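Side-chain contacts in hydroxyethylphosphonate dioxygenase (Streptomyces albus, PDB 6B9R), which probably catalyses the iron-dependent oxidative cleavage of 2-hydroxyethylphosphonate to hydroxymethylphosphonate and formate, in a chain that also carries a helix-turn-helix domain: residues A[47-51]-A[52-56]; A[266-269]-A[270-274]. All coordinates share one frame; numbering follows the deposited sequence.

Contact 1. Residues A[47-51]-A[52-56]; sequences GDYVS and GRLPI
Y49 with L54 and D48 with R53 pair across a glycine-terminated helix C-cap, a local contact at the protein surface where helix 46-51 gives way to the loop leading to helix 58-67. G52 is the first residue to leave helical geometry, and its positive phi (103°) reverses the chain and brings 53-56 back alongside the last helical turn. The reversal is held by L54 N, which donates to D48 O at 2.9 Å from well above that carbonyl plane; R53 N makes a weak bond to S51 OG.

Two side-chain pairs reinforce the turn. L54 lays CD1 over one face of the Y49 ring in a CH-pi contact, 3.9 Å from the centroid and displaced toward the phenol end, where CZ is nearest. The Y49 ring reaches L54 although its CB points away from the loop: CG lies anti to the carbonyl carbon (chi1 -67°), and P55 O meets the ring at its edge, 3.6 Å from CE1. D48 and R53 run side by side, joined by a salt bridge of 3.1 Å between OD2 and NH2. Their carboxylate and guanidinium planes are almost perpendicular (89°), so the pair is not a coplanar bidentate one, and R53 is poorly ordered. L21 of helix 10-27 packs on both Y49 and I56, joining the turn to that helix, while L60 and I61 of helix 58-67 touch Y49 and I56 respectively. One water joins the two arms, donating to Y49 O at 2.6 Å and to L54 O at 2.7 Å.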
loop_
_atom_site.group_PDB
_atom_site.type_symbol
_atom_site.label_atom_id
_atom_site.label_comp_id
_atom_site.label_asym_id
_atom_site.label_seq_id
_atom_site.Cartn_x
_atom_site.Cartn_y
_atom_site.Cartn_z
ATOM N N GLY A 47 -2.371 24.801 18.951
ATOM C CA GLY A 47 -1.068 25.133 18.405
ATOM C C GLY A 47 0.089 24.648 19.257
ATOM O O GLY A 47 1.176 24.394 18.737
ATOM N N ASP A 48 -0.122 24.503 20.571
ATOM C CA ASP A 48 0.948 23.986 21.423
ATOM C C ASP A 48 1.182 22.495 21.207
ATOM O O ASP A 48 2.308 22.013 21.383
ATOM C CB ASP A 48 0.632 24.257 22.884
ATOM C CG ASP A 48 0.597 25.739 23.197
ATOM O OD1 ASP A 48 1.541 26.452 22.797
ATOM O OD2 ASP A 48 -0.383 26.190 23.812
ATOM N N TYR A 49 0.141 21.750 20.841
ATOM C CA TYR A 49 0.322 20.337 20.523
ATOM C C TYR A 49 0.890 20.153 19.125
ATOM O O TYR A 49 1.698 19.246 18.886
ATOM C CB TYR A 49 -1.010 19.601 20.653
ATOM C CG TYR A 49 -1.497 19.550 22.066
ATOM C CD1 TYR A 49 -1.022 18.583 22.941
ATOM C CD2 TYR A 49 -2.394 20.494 22.546
ATOM C CE1 TYR A 49 -1.446 18.534 24.242
ATOM C CE2 TYR A 49 -2.822 20.461 23.858
ATOM C CZ TYR A 49 -2.347 19.471 24.699
ATOM O OH TYR A 49 -2.762 19.413 26.003
ATOM N N VAL A 50 0.468 20.997 18.190
ATOM C CA VAL A 50 0.947 20.886 16.822
ATOM C C VAL A 50 2.376 21.407 16.686
ATOM O O VAL A 50 3.134 20.923 15.840
ATOM C CB VAL A 50 -0.038 21.612 15.893
ATOM C CG1 VAL A 50 0.612 21.947 14.567
ATOM C CG2 VAL A 50 -1.276 20.741 15.681
ATOM N N SER A 51 2.783 22.357 17.526
ATOM C CA SER A 51 4.132 22.899 17.440
ATOM C C SER A 51 5.149 22.076 18.209
ATOM O O SER A 51 6.350 22.218 17.960
ATOM C CB SER A 51 4.166 24.330 17.971
ATOM O OG SER A 51 4.131 24.318 19.387
ATOM N N GLY A 52 4.706 21.260 19.162
ATOM C CA GLY A 52 5.598 20.476 19.987
ATOM C C GLY A 52 5.802 21.006 21.388
ATOM O O GLY A 52 6.492 20.352 22.180
ATOM N N ARG A 53 5.229 22.170 21.719
ATOM C CA ARG A 53 5.374 22.719 23.065
ATOM C C ARG A 53 4.726 21.820 24.113
ATOM O O ARG A 53 5.159 21.801 25.271
ATOM C CB ARG A 53 4.774 24.128 23.135
ATOM C CG ARG A 53 4.902 24.790 24.504
ATOM C CD ARG A 53 3.632 25.526 24.904
ATOM N NE ARG A 53 3.530 25.708 26.352
ATOM C CZ ARG A 53 2.513 26.313 26.960
ATOM N NH1 ARG A 53 2.503 26.431 28.280
ATOM N NH2 ARG A 53 1.507 26.803 26.248
ATOM N N LEU A 54 3.686 21.080 23.735
ATOM C CA LEU A 54 3.078 20.112 24.625
ATOM C C LEU A 54 3.148 18.720 24.009
ATOM O O LEU A 54 2.892 18.560 22.812
ATOM C CB LEU A 54 1.615 20.459 24.922
ATOM C CG LEU A 54 1.365 21.734 25.726
ATOM C CD1 LEU A 54 -0.113 22.033 25.754
ATOM C CD2 LEU A 54 1.905 21.587 27.141
ATOM N N PRO A 55 3.481 17.700 24.794
ATOM C CA PRO A 55 3.590 16.355 24.230
ATOM C C PRO A 55 2.219 15.814 23.877
ATOM O O PRO A 55 1.209 16.144 24.503
ATOM C CB PRO A 55 4.232 15.538 25.357
ATOM C CG PRO A 55 4.375 16.487 26.538
ATOM C CD PRO A 55 3.534 17.682 26.264
ATOM N N ILE A 56 2.189 14.981 22.848
ATOM C CA ILE A 56 0.969 14.289 22.470
ATOM C C ILE A 56 0.976 12.942 23.175
ATOM O O ILE A 56 1.850 12.106 22.924
ATOM C CB ILE A 56 0.869 14.136 20.950
ATOM C CG1 ILE A 56 0.690 15.513 20.324
ATOM C CG2 ILE A 56 -0.294 13.209 20.580
ATOM C CD1 ILE A 56 0.857 15.486 18.832
HETATM O O HOH W 1 3.488 17.915 20.242
#

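Contact 2. Residues A[266-269]-A[270-274]; sequences RVAA and LCRTP
L270 reaches back one turn to R266, and R272 folds over A269, at the C-terminal end of helix 264-271 in the Cro/C1-type helix-turn-helix domain. By chain order after helix 253-260, this helix probably corresponds to the recognition helix of that motif.

L270 has its CD2 methyl over the centre of one face of the R266 guanidinium, 3.5 Å from CZ, and the two side chains cross at a slant. R266 gets there from a CB that points away: its chain bends at chi2 (58°), turning the flat end over the leucine branch. R266 NE forms a salt bridge with E281, which probably helps to fix the guanidinium in that position. L270 itself is buried, also touching L242 of helix 238-249 and A277, so it spans from the apolar interior to the flat face of the guanidinium. The helical bond from L270 N to R266 O is 2.9 Å. On the buried side, C271 also packs on L242 and V267 on L256 and A257 of helix 253-260.

A269 offers both CA and CB to R272, its CB lying 4.0 Å from R272 NH1. R272 bends at chi3 (-96°) and returns along the helix, with A269 CA under one face of its guanidinium, offset toward the rim, NH1 3.6 Å from that carbon and NE 3.6 Å from A268 O. R272 N donates to A269 O, three residues back, at 3.1 Å. That same carbonyl meets the next residue too, with T273 CG2 lying 3.5 Å from A269 O.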
loop_
_atom_site.group_PDB
_atom_site.type_symbol
_atom_site.label_atom_id
_atom_site.label_comp_id
_atom_site.label_asym_id
_atom_site.label_seq_id
_atom_site.Cartn_x
_atom_site.Cartn_y
_atom_site.Cartn_z
ATOM N N ARG A 266 -17.073 -10.390 -28.100
ATOM C CA ARG A 266 -15.662 -10.418 -27.729
ATOM C C ARG A 266 -15.460 -10.004 -26.276
ATOM O O ARG A 266 -14.702 -10.654 -25.547
ATOM C CB ARG A 266 -14.857 -9.522 -28.673
ATOM C CG ARG A 266 -13.354 -9.501 -28.401
ATOM C CD ARG A 266 -12.732 -10.892 -28.471
ATOM N NE ARG A 266 -11.274 -10.828 -28.372
ATOM C CZ ARG A 266 -10.492 -11.842 -28.002
ATOM N NH1 ARG A 266 -11.016 -13.023 -27.688
ATOM N NH2 ARG A 266 -9.179 -11.669 -27.944
ATOM N N VAL A 267 -16.140 -8.942 -25.826
ATOM C CA VAL A 267 -16.005 -8.528 -24.431
ATOM C C VAL A 267 -16.452 -9.650 -23.499
ATOM O O VAL A 267 -15.806 -9.927 -22.478
ATOM C CB VAL A 267 -16.782 -7.220 -24.171
ATOM C CG1 VAL A 267 -16.599 -6.761 -22.718
ATOM C CG2 VAL A 267 -16.323 -6.129 -25.131
ATOM N N ALA A 268 -17.548 -10.331 -23.848
ATOM C CA ALA A 268 -18.016 -11.435 -23.019
ATOM C C ALA A 268 -16.991 -12.558 -22.979
ATOM O O ALA A 268 -16.683 -13.091 -21.906
ATOM C CB ALA A 268 -19.360 -11.949 -23.535
ATOM N N ALA A 269 -16.433 -12.907 -24.137
ATOM C CA ALA A 269 -15.424 -13.958 -24.199
ATOM C C ALA A 269 -14.188 -13.598 -23.380
ATOM O O ALA A 269 -13.619 -14.456 -22.694
ATOM C CB ALA A 269 -15.049 -14.227 -25.656
ATOM N N LEU A 270 -13.761 -12.329 -23.426
ATOM C CA LEU A 270 -12.607 -11.936 -22.626
ATOM C C LEU A 270 -12.902 -12.004 -21.132
ATOM O O LEU A 270 -11.983 -12.219 -20.336
ATOM C CB LEU A 270 -12.142 -10.528 -23.016
ATOM C CG LEU A 270 -11.563 -10.392 -24.425
ATOM C CD1 LEU A 270 -11.368 -8.933 -24.788
ATOM C CD2 LEU A 270 -10.245 -11.161 -24.536
ATOM N N CYS A 271 -14.165 -11.826 -20.726
ATOM C CA CYS A 271 -14.499 -11.944 -19.313
ATOM C C CYS A 271 -14.408 -13.382 -18.811
ATOM O O CYS A 271 -14.295 -13.594 -17.598
ATOM C CB CYS A 271 -15.902 -11.375 -19.050
ATOM S SG CYS A 271 -15.937 -9.566 -19.099
ATOM N N ARG A 272 -14.408 -14.363 -19.711
ATOM C CA ARG A 272 -14.482 -15.771 -19.343
ATOM C C ARG A 272 -13.168 -16.514 -19.536
ATOM O O ARG A 272 -13.160 -17.749 -19.488
ATOM C CB ARG A 272 -15.566 -16.478 -20.158
ATOM C CG ARG A 272 -16.971 -15.961 -19.950
ATOM C CD ARG A 272 -17.968 -16.836 -20.705
ATOM N NE ARG A 272 -18.324 -16.309 -22.023
ATOM C CZ ARG A 272 -17.843 -16.763 -23.178
ATOM N NH1 ARG A 272 -18.243 -16.211 -24.317
ATOM N NH2 ARG A 272 -16.969 -17.764 -23.199
ATOM N N THR A 273 -12.066 -15.815 -19.775
ATOM C CA THR A 273 -10.829 -16.538 -19.996
ATOM C C THR A 273 -9.694 -15.922 -19.187
ATOM O O THR A 273 -9.661 -14.704 -18.978
ATOM C CB THR A 273 -10.466 -16.563 -21.491
ATOM O OG1 THR A 273 -9.246 -17.292 -21.669
ATOM C CG2 THR A 273 -10.301 -15.154 -22.054
ATOM N N PRO A 274 -8.765 -16.743 -18.698
ATOM C CA PRO A 274 -7.584 -16.191 -18.021
ATOM C C PRO A 274 -6.602 -15.541 -18.970
ATOM O O PRO A 274 -5.821 -14.691 -18.529
ATOM C CB PRO A 274 -6.969 -17.415 -17.331
ATOM C CG PRO A 274 -7.454 -18.569 -18.135
ATOM C CD PRO A 274 -8.816 -18.212 -18.622
#

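How the contacts relate
From the N terminus, the chain first passes helix 10-27 and helix 32-39, then reaches contact 1, which turns the end of helix 46-51 toward helix 58-67. It next runs through the strands around the iron site before entering the helices that hold contact 2, at the end of helix 264-271. Both contacts are local helix endings and close no long loop; they stand in series, neither nesting nor crossing. The centres of contact 1 and contact 2 lie about 57 Å apart. The nearest atoms of contact 1 and contact 2 are about 48 Å apart. Contact 1 belongs to the N-terminal helices, contact 2 to the helix-turn-helix domain, where it meets helices 238-249 and 253-260.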